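Local coordinates for extracellular solute-binding protein, family 1 (Bifidobacterium longum subsp. infantis ATCC 15697, PDB 3QUF) that probably captures a solute outside the cell and hands it to a membrane transporter for import, at residues D92-V97 against N371-P376; N88-N93 against P299-A304; S33-F38 against A68-T73; G101-I106 against K128-P133. All blocks are in the same frame, centred on the assembly; numbering follows the deposited sequence.

Contact 1: D92-V97 against N371-P376. With ACY (acetic acid), chain E.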
loop_
_atom_site.group_PDB
_atom_site.type_symbol
_atom_site.label_atom_id
_atom_site.label_comp_id
_atom_site.label_asym_id
_atom_site.label_seq_id
_atom_site.Cartn_x
_atom_site.Cartn_y
_atom_site.Cartn_z
ATOM N N ASP A 92 0.174 11.131 -2.088
ATOM C CA ASP A 92 0.066 12.450 -1.509
ATOM C C ASP A 92 -0.510 13.532 -2.437
ATOM O O ASP A 92 -0.929 14.579 -1.943
ATOM C CB ASP A 92 1.440 12.939 -1.041
ATOM C CG ASP A 92 1.963 12.162 0.144
ATOM O OD1 ASP A 92 1.153 11.721 0.993
ATOM O OD2 ASP A 92 3.194 11.965 0.194
ATOM N N ASN A 93 -0.500 13.336 -3.757
ATOM C CA ASN A 93 -1.019 14.372 -4.647
ATOM C C ASN A 93 -2.163 13.912 -5.545
ATOM O O ASN A 93 -2.660 14.714 -6.353
ATOM C CB ASN A 93 0.120 14.989 -5.495
ATOM C CG ASN A 93 0.532 14.077 -6.667
ATOM O OD1 ASN A 93 0.051 12.971 -6.760
ATOM N ND2 ASN A 93 1.382 14.551 -7.560
ATOM N N ARG A 94 -2.603 12.659 -5.421
ATOM C CA ARG A 94 -3.494 12.105 -6.471
ATOM C C ARG A 94 -4.781 12.915 -6.620
ATOM O O ARG A 94 -5.161 13.263 -7.754
ATOM C CB ARG A 94 -3.812 10.627 -6.259
ATOM C CG ARG A 94 -4.438 10.301 -4.926
ATOM C CD ARG A 94 -4.439 8.782 -4.668
ATOM N NE ARG A 94 -5.220 8.542 -3.477
ATOM C CZ ARG A 94 -6.560 8.471 -3.420
ATOM N NH1 ARG A 94 -7.334 8.612 -4.492
ATOM N NH2 ARG A 94 -7.161 8.358 -2.236
ATOM N N THR A 95 -5.438 13.259 -5.515
ATOM C CA THR A 95 -6.708 13.993 -5.624
ATOM C C THR A 95 -6.504 15.476 -5.970
ATOM O O THR A 95 -7.239 16.020 -6.796
ATOM C CB THR A 95 -7.578 13.771 -4.410
ATOM O OG1 THR A 95 -6.882 14.231 -3.272
ATOM C CG2 THR A 95 -7.917 12.312 -4.256
ATOM N N ASP A 96 -5.441 16.097 -5.451
ATOM C CA ASP A 96 -5.118 17.482 -5.803
ATOM C C ASP A 96 -4.876 17.628 -7.299
ATOM O O ASP A 96 -5.405 18.536 -7.921
ATOM C CB ASP A 96 -3.907 17.998 -5.020
ATOM C CG ASP A 96 -4.207 18.222 -3.527
ATOM O OD1 ASP A 96 -5.360 18.553 -3.177
ATOM O OD2 ASP A 96 -3.258 18.070 -2.729
ATOM N N VAL A 97 -4.096 16.716 -7.878
ATOM C CA VAL A 97 -3.858 16.760 -9.326
ATOM C C VAL A 97 -5.141 16.487 -10.116
ATOM O O VAL A 97 -5.437 17.223 -11.051
ATOM C CB VAL A 97 -2.744 15.826 -9.745
ATOM C CG1 VAL A 97 -2.563 15.860 -11.265
ATOM C CG2 VAL A 97 -1.463 16.323 -9.082
ATOM N N ASN A 371 -5.480 4.940 2.100
ATOM C CA ASN A 371 -4.873 5.988 1.263
ATOM C C ASN A 371 -5.823 7.183 1.279
ATOM O O ASN A 371 -6.712 7.341 0.419
ATOM C CB ASN A 371 -4.580 5.453 -0.156
ATOM C CG ASN A 371 -3.414 4.494 -0.194
ATOM O OD1 ASN A 371 -3.521 3.341 -0.678
ATOM N ND2 ASN A 371 -2.314 4.940 0.305
ATOM N N TRP A 372 -5.694 8.028 2.295
ATOM C CA TRP A 372 -6.656 9.085 2.537
ATOM C C TRP A 372 -6.757 10.015 1.312
ATOM O O TRP A 372 -5.729 10.417 0.785
ATOM C CB TRP A 372 -6.234 9.969 3.685
ATOM C CG TRP A 372 -5.604 9.250 4.857
ATOM C CD1 TRP A 372 -4.292 8.980 5.023
ATOM C CD2 TRP A 372 -6.267 8.747 6.021
ATOM N NE1 TRP A 372 -4.083 8.334 6.214
ATOM C CE2 TRP A 372 -5.282 8.189 6.851
ATOM C CE3 TRP A 372 -7.586 8.759 6.466
ATOM C CZ2 TRP A 372 -5.577 7.646 8.094
ATOM C CZ3 TRP A 372 -7.870 8.199 7.697
ATOM C CH2 TRP A 372 -6.886 7.640 8.471
ATOM N N PRO A 373 -7.971 10.355 0.876
ATOM C CA PRO A 373 -8.061 11.256 -0.284
ATOM C C PRO A 373 -7.901 12.728 -0.011
ATOM O O PRO A 373 -7.892 13.540 -0.948
ATOM C CB PRO A 373 -9.455 10.958 -0.855
ATOM C CG PRO A 373 -10.229 10.491 0.301
ATOM C CD PRO A 373 -9.248 9.666 1.099
ATOM N N LYS A 374 -7.863 13.099 1.255
ATOM C CA LYS A 374 -7.632 14.488 1.646
ATOM C C LYS A 374 -6.585 14.478 2.731
ATOM O O LYS A 374 -6.600 13.574 3.550
ATOM C CB LYS A 374 -8.903 15.106 2.201
ATOM C CG LYS A 374 -10.084 15.058 1.264
ATOM C CD LYS A 374 -11.374 15.613 1.874
ATOM C CE LYS A 374 -12.428 15.772 0.745
ATOM N NZ LYS A 374 -13.814 16.045 1.218
ATOM N N SER A 375 -5.682 15.466 2.710
ATOM C CA SER A 375 -4.688 15.739 3.788
ATOM C C SER A 375 -4.126 14.461 4.442
ATOM O O SER A 375 -4.361 14.198 5.627
ATOM C CB SER A 375 -5.284 16.658 4.859
ATOM O OG SER A 375 -5.767 17.903 4.341
ATOM N N PRO A 376 -3.461 13.633 3.652
ATOM C CA PRO A 376 -3.063 12.340 4.152
ATOM C C PRO A 376 -2.060 12.434 5.301
ATOM O O PRO A 376 -2.095 11.618 6.213
ATOM C CB PRO A 376 -2.443 11.647 2.941
ATOM C CG PRO A 376 -2.474 12.622 1.827
ATOM C CD PRO A 376 -3.296 13.743 2.182
HETATM C C ACY E . -4.117 14.272 -2.061
HETATM O O ACY E . -4.167 15.005 -1.032
HETATM O OXT ACY E . -3.952 14.745 -3.208
HETATM C CH3 ACY E . -4.311 12.796 -1.829
HETATM O O HOH W 1 -3.992 8.944 -0.865
#
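Two direct side-chain hydrogen bonds carry Arg94 and Thr95 to the loop at 371-376. Thr95 OG1 donates to Pro373 O at 2.6 Å, and chi1 of 60° is what turns the hydroxyl that way. Arg94 NH2 reaches Asn371 O at 2.9 Å; the oxygen lies near the guanidinium plane, whereas the nitrogen stands above the carbonyl plane, and the bond is bent to 136°. A water adds a third link, accepting from Arg94 NE and donating to Trp372 O. The remaining guanidinium nitrogen, NH1, is bound by Leu122 O, so the group is gripped at all three nitrogens.

Van der Waals packing is modest. Pro373 CB lies 4.0 Å from Thr95 CG2, a methyl that also sits over one guanidinium face, and Pro376 CG approaches Asp92 OD1. Pro373 and Trp372 also touch Trp212 of helix 209-212.

Acetic acid, probably from the crystallisation liquor, occupies the start of helix 94-100. Its OXT takes a straight bond from Asp96 N at 3.0 Å and a weak one from Thr95 N. The arrangement is reminiscent of the small-anion sites at helix N-termini, here beside the loop that leads into helix 376-391.

Contact 2: N88-N93 against P299-A304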
loop_
_atom_site.group_PDB
_atom_site.type_symbol
_atom_site.label_atom_id
_atom_site.label_comp_id
_atom_site.label_asym_id
_atom_site.label_seq_id
_atom_site.Cartn_x
_atom_site.Cartn_y
_atom_site.Cartn_z
ATOM N N ASN A 88 3.467 11.509 -12.386
ATOM C CA ASN A 88 2.917 10.529 -11.466
ATOM C C ASN A 88 1.903 11.080 -10.504
ATOM O O ASN A 88 2.065 12.184 -9.977
ATOM C CB ASN A 88 4.068 9.889 -10.662
ATOM C CG ASN A 88 4.960 9.007 -11.498
ATOM O OD1 ASN A 88 6.137 9.289 -11.703
ATOM N ND2 ASN A 88 4.377 7.891 -12.050
ATOM N N LEU A 89 0.845 10.293 -10.286
ATOM C CA LEU A 89 -0.121 10.524 -9.247
ATOM C C LEU A 89 0.304 9.657 -8.075
ATOM O O LEU A 89 0.317 8.430 -8.157
ATOM C CB LEU A 89 -1.514 10.145 -9.707
ATOM C CG LEU A 89 -2.050 10.924 -10.919
ATOM C CD1 LEU A 89 -3.422 10.397 -11.313
ATOM C CD2 LEU A 89 -2.124 12.411 -10.665
ATOM N N THR A 90 0.711 10.317 -7.014
ATOM C CA THR A 90 1.201 9.631 -5.840
ATOM C C THR A 90 0.121 9.614 -4.774
ATOM O O THR A 90 -0.919 10.257 -4.922
ATOM C CB THR A 90 2.427 10.292 -5.278
ATOM O OG1 THR A 90 2.097 11.514 -4.573
ATOM C CG2 THR A 90 3.456 10.593 -6.410
HETATM N N MSE A 91 0.376 8.911 -3.660
HETATM C CA MSE A 91 -0.632 8.894 -2.600
HETATM C C MSE A 91 -0.809 10.244 -1.937
HETATM O O MSE A 91 -1.881 10.542 -1.343
HETATM C CB MSE A 91 -0.299 7.800 -1.561
HETATM C CG MSE A 91 -0.249 6.376 -2.164
HETATM SE SE MSE A 91 -1.901 5.794 -3.041
HETATM C CE MSE A 91 -1.449 6.136 -4.954
ATOM N N ASP A 92 0.174 11.131 -2.088
ATOM C CA ASP A 92 0.066 12.450 -1.509
ATOM C C ASP A 92 -0.510 13.532 -2.437
ATOM O O ASP A 92 -0.929 14.579 -1.943
ATOM C CB ASP A 92 1.440 12.939 -1.041
ATOM C CG ASP A 92 1.963 12.162 0.144
ATOM O OD1 ASP A 92 1.153 11.721 0.993
ATOM O OD2 ASP A 92 3.194 11.965 0.194
ATOM N N ASN A 93 -0.500 13.336 -3.757
ATOM C CA ASN A 93 -1.019 14.372 -4.647
ATOM C C ASN A 93 -2.163 13.912 -5.545
ATOM O O ASN A 93 -2.660 14.714 -6.353
ATOM C CB ASN A 93 0.120 14.989 -5.495
ATOM C CG ASN A 93 0.532 14.077 -6.667
ATOM O OD1 ASN A 93 0.051 12.971 -6.760
ATOM N ND2 ASN A 93 1.382 14.551 -7.560
ATOM N N PRO A 299 -1.000 0.423 -4.649
ATOM C CA PRO A 299 -0.302 0.723 -5.863
ATOM C C PRO A 299 0.973 1.540 -5.582
ATOM O O PRO A 299 0.962 2.441 -4.748
ATOM C CB PRO A 299 -1.345 1.546 -6.653
ATOM C CG PRO A 299 -2.038 2.332 -5.579
ATOM C CD PRO A 299 -2.209 1.263 -4.499
ATOM N N ASP A 300 2.040 1.234 -6.295
ATOM C CA ASP A 300 3.284 2.020 -6.220
ATOM C C ASP A 300 3.139 3.198 -7.197
ATOM O O ASP A 300 3.752 3.233 -8.277
ATOM C CB ASP A 300 4.510 1.179 -6.517
ATOM C CG ASP A 300 5.804 1.943 -6.260
ATOM O OD1 ASP A 300 5.730 2.978 -5.521
ATOM O OD2 ASP A 300 6.889 1.438 -6.643
ATOM N N GLN A 301 2.276 4.137 -6.805
ATOM C CA GLN A 301 1.862 5.303 -7.590
ATOM C C GLN A 301 1.205 4.960 -8.937
ATOM O O GLN A 301 1.075 3.804 -9.315
ATOM C CB GLN A 301 3.037 6.268 -7.822
ATOM C CG GLN A 301 4.092 6.282 -6.780
ATOM C CD GLN A 301 3.596 6.323 -5.384
ATOM O OE1 GLN A 301 2.609 6.990 -5.039
ATOM N NE2 GLN A 301 4.275 5.532 -4.529
ATOM N N GLY A 302 0.726 5.990 -9.593
ATOM C CA GLY A 302 0.069 5.877 -10.892
ATOM C C GLY A 302 0.765 6.763 -11.898
ATOM O O GLY A 302 1.457 7.716 -11.540
ATOM N N PHE A 303 0.586 6.436 -13.171
ATOM C CA PHE A 303 1.093 7.234 -14.278
ATOM C C PHE A 303 -0.034 7.948 -14.973
ATOM O O PHE A 303 -1.075 7.356 -15.213
ATOM C CB PHE A 303 1.818 6.332 -15.274
ATOM C CG PHE A 303 3.065 5.719 -14.716
ATOM C CD1 PHE A 303 2.995 4.659 -13.824
ATOM C CD2 PHE A 303 4.312 6.252 -15.014
ATOM C CE1 PHE A 303 4.168 4.138 -13.249
ATOM C CE2 PHE A 303 5.457 5.719 -14.445
ATOM C CZ PHE A 303 5.374 4.675 -13.564
ATOM N N ALA A 304 0.186 9.206 -15.312
ATOM C CA ALA A 304 -0.819 10.069 -15.909
ATOM C C ALA A 304 -0.219 10.865 -17.058
ATOM O O ALA A 304 1.020 11.041 -17.160
ATOM C CB ALA A 304 -1.370 11.015 -14.830
HETATM O O HOH W 2 2.822 7.875 -2.589
#
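Asn88 and Leu89 pair with Phe303 and Gly302 in a buried antiparallel ladder, where the end of strand 86-89 meets strand 295-305. Leu89 and Gly302 form the hydrogen-bonded pair, N to O in both directions at 2.9 Å. Asn88 and Phe303 make the neighbouring non-hydrogen-bonded pair, their side chains running the same way. The Asn88 amide does two things: ND2 donates to Gly302 O at 3.0 Å in a nearly straight bond (167°), and it stands 3.3 Å above the plane of the Phe303 ring, over its centre, with amide and ring planes 75° apart. Gly302 O is therefore held by two donors, Asn88 ND2 and Leu89 N, from opposite faces of its plane. The other end of the amide, OD1, accepts from Tyr37 N.

Strand order 57-63, 30-36, 86-89, 295-305, 135-144, with 295-305 antiparallel to 86-89 and 135-144, is that of the type II periplasmic binding protein fold, in which a strand from late in the chain is inserted into the first lobe.

Beyond Thr90 and Gln301 the chains part. Gln301 bends at chi2 and brings OE1 to Met91 N at 3.3 Å, a weak bond backed by a water that accepts from the same N and donates to OE1. Selenomethionine Met91 lays CE against Pro299 CG at 3.9 Å. Thr90 OG1 accepts from Asp92 N as an ST turn, while Thr90 N donates to Asn93 OD1.

Contact 3: S33-F38 against A68-T73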
loop_
_atom_site.group_PDB
_atom_site.type_symbol
_atom_site.label_atom_id
_atom_site.label_comp_id
_atom_site.label_asym_id
_atom_site.label_seq_id
_atom_site.Cartn_x
_atom_site.Cartn_y
_atom_site.Cartn_z
ATOM N N SER A 33 7.922 15.021 -22.511
ATOM C CA SER A 33 8.631 15.069 -21.258
ATOM C C SER A 33 7.953 14.213 -20.206
ATOM O O SER A 33 6.746 13.965 -20.267
ATOM C CB SER A 33 8.764 16.502 -20.752
ATOM O OG SER A 33 7.485 17.089 -20.698
ATOM N N PHE A 34 8.738 13.752 -19.242
ATOM C CA PHE A 34 8.247 12.924 -18.142
ATOM C C PHE A 34 8.891 13.460 -16.894
ATOM O O PHE A 34 10.129 13.528 -16.845
ATOM C CB PHE A 34 8.647 11.474 -18.400
ATOM C CG PHE A 34 8.347 10.478 -17.285
ATOM C CD1 PHE A 34 7.359 10.652 -16.352
ATOM C CD2 PHE A 34 9.105 9.310 -17.220
ATOM C CE1 PHE A 34 7.144 9.699 -15.336
ATOM C CE2 PHE A 34 8.902 8.372 -16.222
ATOM C CZ PHE A 34 7.955 8.557 -15.292
ATOM N N TYR A 35 8.093 13.967 -15.966
ATOM C CA TYR A 35 8.611 14.383 -14.662
ATOM C C TYR A 35 8.294 13.234 -13.742
ATOM O O TYR A 35 7.140 13.006 -13.376
ATOM C CB TYR A 35 7.973 15.673 -14.171
ATOM C CG TYR A 35 8.624 16.193 -12.912
ATOM C CD1 TYR A 35 10.004 16.285 -12.824
ATOM C CD2 TYR A 35 7.895 16.580 -11.829
ATOM C CE1 TYR A 35 10.628 16.770 -11.666
ATOM C CE2 TYR A 35 8.507 17.067 -10.664
ATOM C CZ TYR A 35 9.866 17.138 -10.593
ATOM O OH TYR A 35 10.524 17.645 -9.494
ATOM N N SER A 36 9.326 12.477 -13.395
ATOM C CA SER A 36 9.189 11.173 -12.735
ATOM C C SER A 36 9.374 11.202 -11.205
ATOM O O SER A 36 10.352 11.746 -10.695
ATOM C CB SER A 36 10.215 10.214 -13.322
ATOM O OG SER A 36 10.191 8.945 -12.682
ATOM N N TYR A 37 8.415 10.637 -10.498
ATOM C CA TYR A 37 8.539 10.391 -9.048
ATOM C C TYR A 37 9.651 9.370 -8.777
ATOM O O TYR A 37 10.323 9.394 -7.743
ATOM C CB TYR A 37 7.241 9.858 -8.538
ATOM C CG TYR A 37 7.232 9.383 -7.120
ATOM C CD1 TYR A 37 7.142 10.274 -6.081
ATOM C CD2 TYR A 37 7.392 8.055 -6.850
ATOM C CE1 TYR A 37 7.125 9.811 -4.760
ATOM C CE2 TYR A 37 7.379 7.573 -5.549
ATOM C CZ TYR A 37 7.270 8.463 -4.525
ATOM O OH TYR A 37 7.272 7.983 -3.227
ATOM N N PHE A 38 9.809 8.461 -9.720
ATOM C CA PHE A 38 10.765 7.350 -9.592
ATOM C C PHE A 38 12.139 7.795 -9.991
ATOM O O PHE A 38 12.335 8.528 -10.970
ATOM C CB PHE A 38 10.280 6.203 -10.480
ATOM C CG PHE A 38 8.980 5.636 -10.037
ATOM C CD1 PHE A 38 8.912 4.826 -8.925
ATOM C CD2 PHE A 38 7.770 6.014 -10.649
ATOM C CE1 PHE A 38 7.686 4.337 -8.500
ATOM C CE2 PHE A 38 6.577 5.530 -10.200
ATOM C CZ PHE A 38 6.540 4.706 -9.135
ATOM N N ALA A 68 8.235 15.107 -1.148
ATOM C CA ALA A 68 7.665 16.435 -0.869
ATOM C C ALA A 68 8.013 17.382 -1.963
ATOM O O ALA A 68 7.165 18.207 -2.400
ATOM C CB ALA A 68 8.153 17.003 0.456
ATOM N N GLN A 69 9.273 17.288 -2.393
ATOM C CA GLN A 69 9.757 18.145 -3.399
ATOM C C GLN A 69 9.057 17.754 -4.688
ATOM O O GLN A 69 8.771 18.626 -5.480
ATOM C CB GLN A 69 11.277 18.083 -3.511
ATOM C CG GLN A 69 11.863 18.909 -4.641
ATOM C CD GLN A 69 12.136 18.103 -5.926
ATOM O OE1 GLN A 69 11.772 16.929 -6.056
ATOM N NE2 GLN A 69 12.799 18.747 -6.873
ATOM N N TYR A 70 8.806 16.466 -4.887
ATOM C CA TYR A 70 8.151 16.020 -6.134
ATOM C C TYR A 70 6.781 16.674 -6.277
ATOM O O TYR A 70 6.457 17.254 -7.340
ATOM C CB TYR A 70 8.012 14.486 -6.195
ATOM C CG TYR A 70 7.364 14.066 -7.517
ATOM C CD1 TYR A 70 8.088 14.081 -8.667
ATOM C CD2 TYR A 70 6.042 13.710 -7.569
ATOM C CE1 TYR A 70 7.498 13.761 -9.887
ATOM C CE2 TYR A 70 5.426 13.346 -8.787
ATOM C CZ TYR A 70 6.178 13.391 -9.916
ATOM O OH TYR A 70 5.624 13.080 -11.137
ATOM N N ILE A 71 5.961 16.575 -5.248
ATOM C CA ILE A 71 4.595 17.049 -5.408
ATOM C C ILE A 71 4.536 18.567 -5.588
ATOM O O ILE A 71 3.755 19.068 -6.402
ATOM C CB ILE A 71 3.628 16.558 -4.340
ATOM C CG1 ILE A 71 3.966 16.996 -2.952
ATOM C CG2 ILE A 71 3.527 15.016 -4.370
ATOM C CD1 ILE A 71 2.985 16.377 -1.953
ATOM N N SER A 72 5.371 19.319 -4.885
ATOM C CA SER A 72 5.287 20.770 -5.049
ATOM C C SER A 72 5.864 21.208 -6.398
ATOM O O SER A 72 5.345 22.137 -7.028
ATOM C CB SER A 72 5.953 21.513 -3.869
ATOM O OG SER A 72 7.344 21.275 -3.840
ATOM N N THR A 73 6.936 20.552 -6.850
ATOM C CA THR A 73 7.557 20.903 -8.116
ATOM C C THR A 73 6.649 20.474 -9.276
ATOM O O THR A 73 6.484 21.223 -10.240
ATOM C CB THR A 73 8.988 20.335 -8.272
ATOM O OG1 THR A 73 8.968 18.938 -8.060
ATOM C CG2 THR A 73 9.931 20.977 -7.212
HETATM O O HOH W 3 13.145 17.781 -9.494
#
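Tyr35 and Tyr70 both swing CG to the side opposite the backbone N (chi1 -173° and -178°), which sends the two rings past each other in opposite directions. Their planes are 18° from parallel but slid so far apart that they barely overlap; the touch is at Tyr35 CD2 and Tyr70 CE1, 3.4 Å apart. Tyr37 completes an aromatic cluster. Its ring sets an edge toward the face of Tyr70 in a T-shaped pair, centroids 5.6 Å apart, and Tyr37 CB makes a CH-pi contact over that face, 3.9 Å from the Tyr70 centroid.

Helix 67-79 is the connection of a beta-alpha-beta crossover from strand 57-63 to strand 86-89, passing over strand 30-36, which lies between them in the sheet. Tyr70 links this helix to the ends of two strands: its OH donates to Tyr35 O at 2.7 Å, from above the carbonyl plane, and accepts from Asn88 N. With a leucine in its place, Tyr35 O and Asn88 N would probably be left without the hydroxyl they share, and Tyr37 without the ring it packs on.

At the other end of the Tyr35 ring, OH comes very close to Thr73 OG1, 2.5 Å away, with the acceptor of its proton unsettled. Thr73 OG1 donates to Gln69 O at 2.6 Å, and a water joins Tyr35 OH to Gln69 NE2. Arg77 adds a cation-pi contact to the Tyr35 ring.

Contact 4: G101-I106 against K128-P133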
loop_
_atom_site.group_PDB
_atom_site.type_symbol
_atom_site.label_atom_id
_atom_site.label_comp_id
_atom_site.label_asym_id
_atom_site.label_seq_id
_atom_site.Cartn_x
_atom_site.Cartn_y
_atom_site.Cartn_z
ATOM N N GLY A 101 -7.796 19.269 -12.969
ATOM C CA GLY A 101 -7.999 19.080 -14.394
ATOM C C GLY A 101 -6.735 18.880 -15.204
ATOM O O GLY A 101 -6.834 18.708 -16.433
ATOM N N ALA A 102 -5.579 18.777 -14.545
ATOM C CA ALA A 102 -4.324 18.633 -15.296
ATOM C C ALA A 102 -4.081 17.277 -15.915
ATOM O O ALA A 102 -3.194 17.173 -16.759
ATOM C CB ALA A 102 -3.119 18.985 -14.390
ATOM N N ALA A 103 -4.782 16.246 -15.454
ATOM C CA ALA A 103 -4.599 14.898 -15.959
ATOM C C ALA A 103 -5.623 14.570 -17.030
ATOM O O ALA A 103 -6.832 14.884 -16.881
ATOM C CB ALA A 103 -4.666 13.866 -14.801
ATOM N N LEU A 104 -5.156 13.930 -18.081
ATOM C CA LEU A 104 -5.989 13.476 -19.192
ATOM C C LEU A 104 -6.896 12.341 -18.756
ATOM O O LEU A 104 -6.455 11.423 -18.117
ATOM C CB LEU A 104 -5.105 12.968 -20.320
ATOM C CG LEU A 104 -5.783 12.500 -21.623
ATOM C CD1 LEU A 104 -6.423 13.672 -22.322
ATOM C CD2 LEU A 104 -4.694 11.833 -22.545
ATOM N N ASP A 105 -8.174 12.412 -19.134
ATOM C CA ASP A 105 -9.078 11.249 -18.994
ATOM C C ASP A 105 -8.656 10.127 -19.926
ATOM O O ASP A 105 -8.742 10.278 -21.179
ATOM C CB ASP A 105 -10.490 11.745 -19.342
ATOM C CG ASP A 105 -11.542 10.642 -19.289
ATOM O OD1 ASP A 105 -11.220 9.491 -18.973
ATOM O OD2 ASP A 105 -12.730 10.980 -19.578
ATOM N N ILE A 106 -8.186 9.026 -19.346
ATOM C CA ILE A 106 -7.702 7.862 -20.083
ATOM C C ILE A 106 -8.664 6.685 -19.973
ATOM O O ILE A 106 -8.340 5.542 -20.340
ATOM C CB ILE A 106 -6.246 7.537 -19.714
ATOM C CG1 ILE A 106 -6.103 7.278 -18.211
ATOM C CG2 ILE A 106 -5.313 8.685 -20.221
ATOM C CD1 ILE A 106 -4.706 6.723 -17.843
ATOM N N LYS A 128 -14.305 8.778 -14.060
ATOM C CA LYS A 128 -13.335 8.753 -15.150
ATOM C C LYS A 128 -11.947 8.384 -14.579
ATOM O O LYS A 128 -11.608 8.719 -13.448
ATOM C CB LYS A 128 -13.291 10.114 -15.827
ATOM C CG LYS A 128 -14.580 10.458 -16.550
ATOM C CD LYS A 128 -14.579 11.930 -17.065
ATOM C CE LYS A 128 -15.684 12.142 -18.129
ATOM N NZ LYS A 128 -15.817 13.567 -18.686
ATOM N N THR A 129 -11.195 7.643 -15.373
ATOM C CA THR A 129 -9.846 7.236 -15.016
ATOM C C THR A 129 -8.821 8.257 -15.491
ATOM O O THR A 129 -8.795 8.606 -16.665
ATOM C CB THR A 129 -9.549 5.854 -15.632
ATOM O OG1 THR A 129 -10.517 4.910 -15.130
ATOM C CG2 THR A 129 -8.176 5.360 -15.195
ATOM N N TYR A 130 -7.967 8.674 -14.558
ATOM C CA TYR A 130 -6.942 9.697 -14.796
ATOM C C TYR A 130 -5.542 9.208 -14.585
ATOM O O TYR A 130 -4.584 9.969 -14.807
ATOM C CB TYR A 130 -7.201 10.904 -13.892
ATOM C CG TYR A 130 -8.440 11.641 -14.274
ATOM C CD1 TYR A 130 -8.451 12.516 -15.384
ATOM C CD2 TYR A 130 -9.610 11.472 -13.554
ATOM C CE1 TYR A 130 -9.606 13.200 -15.747
ATOM C CE2 TYR A 130 -10.781 12.165 -13.912
ATOM C CZ TYR A 130 -10.763 13.007 -15.021
ATOM O OH TYR A 130 -11.908 13.673 -15.398
ATOM N N GLY A 131 -5.360 7.960 -14.175
ATOM C CA GLY A 131 -3.997 7.422 -13.955
ATOM C C GLY A 131 -4.018 5.912 -14.008
ATOM O O GLY A 131 -5.086 5.265 -13.825
HETATM N N MSE A 132 -2.838 5.348 -14.255
HETATM C CA MSE A 132 -2.699 3.923 -14.360
HETATM C C MSE A 132 -1.559 3.457 -13.475
HETATM O O MSE A 132 -0.405 3.843 -13.711
HETATM C CB MSE A 132 -2.387 3.517 -15.826
HETATM C CG MSE A 132 -1.976 2.063 -15.954
HETATM SE SE MSE A 132 -1.298 1.615 -17.731
HETATM C CE MSE A 132 0.348 2.482 -17.565
ATOM N N PRO A 133 -1.852 2.609 -12.472
ATOM C CA PRO A 133 -0.804 1.917 -11.745
ATOM C C PRO A 133 -0.443 0.628 -12.461
ATOM O O PRO A 133 -1.305 -0.010 -13.072
ATOM C CB PRO A 133 -1.480 1.575 -10.422
ATOM C CG PRO A 133 -2.913 1.363 -10.779
ATOM C CD PRO A 133 -3.190 2.123 -12.073
HETATM O O HOH W 4 -3.818 10.626 -17.403
HETATM O O HOH W 5 -13.477 13.471 -19.871
#
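Ile106 N donates to Thr129 O at 2.8 Å, nearly along the C=O axis and fairly straight at 156°, and this is the direct hydrogen bond between two chain segments that run almost perpendicular to each other. Asp105 CA leans on the same oxygen through a CA-H...O contact. Beyond the bond, Ile106 turns its CD1 onto the backbone of Gly131, 3.9 Å from N, and its CG1 toward Thr129 CG2.

On the other flank the Tyr130 ring turns an edge to the Ala103 carbonyl, with CD1 3.2 Å from Ala103 O, while the CB atoms of the two residues touch. A water lies 2.8 Å from both Leu104 O and Tyr130 O, bridging the backbones, though its protons have more acceptors nearby than they can serve.

Asp105 and Lys128 meet through the carboxylate and the aliphatic part of the lysine. Asp105 CG is opposite the backbone N (chi1 178°), which lays the carboxylate across the extended Lys128 chain, OD2 on CD at 3.3 Å. The ammonium group stays beyond salt-bridge range, NZ being 4.1 Å from OD2, and a water accepting from NZ and donating to OD2 closes the gap. The other oxygen, OD1, bonds Ser107 OG. With an alanine at Asp105, Ser107 OG and the bridging water are likely to lose their carboxylate partner, and Lys128 its nearby opposite charge.

Both segments bond strand 295-305 through their backbones, 101-106 by Leu104 with Ile305 and 128-133 by Met132 with Phe303; helix 311-324 packs on the side chains of both Leu104 and Met132.

From the N terminus, contact 3 closes first, folding helix 67-79 back over strand 30-36 before the others open. The chain then passes through strand 86-89 into helix 94-100, and this one stretch starts both contact 2 and contact 1, which share Asp92 and Asn93. Contact 4 closes a short loop from 101-106 to 128-133, nested inside both longer ones. Contact 2 closes when strand 295-305 returns beside 86-89; the loop of contact 1 runs on further along the chain and closes last, at 371-376. Contacts 2 and 3 reach neighbouring strands of one sheet, and 128-133 of contact 4 lies along strand 295-305 of contact 2.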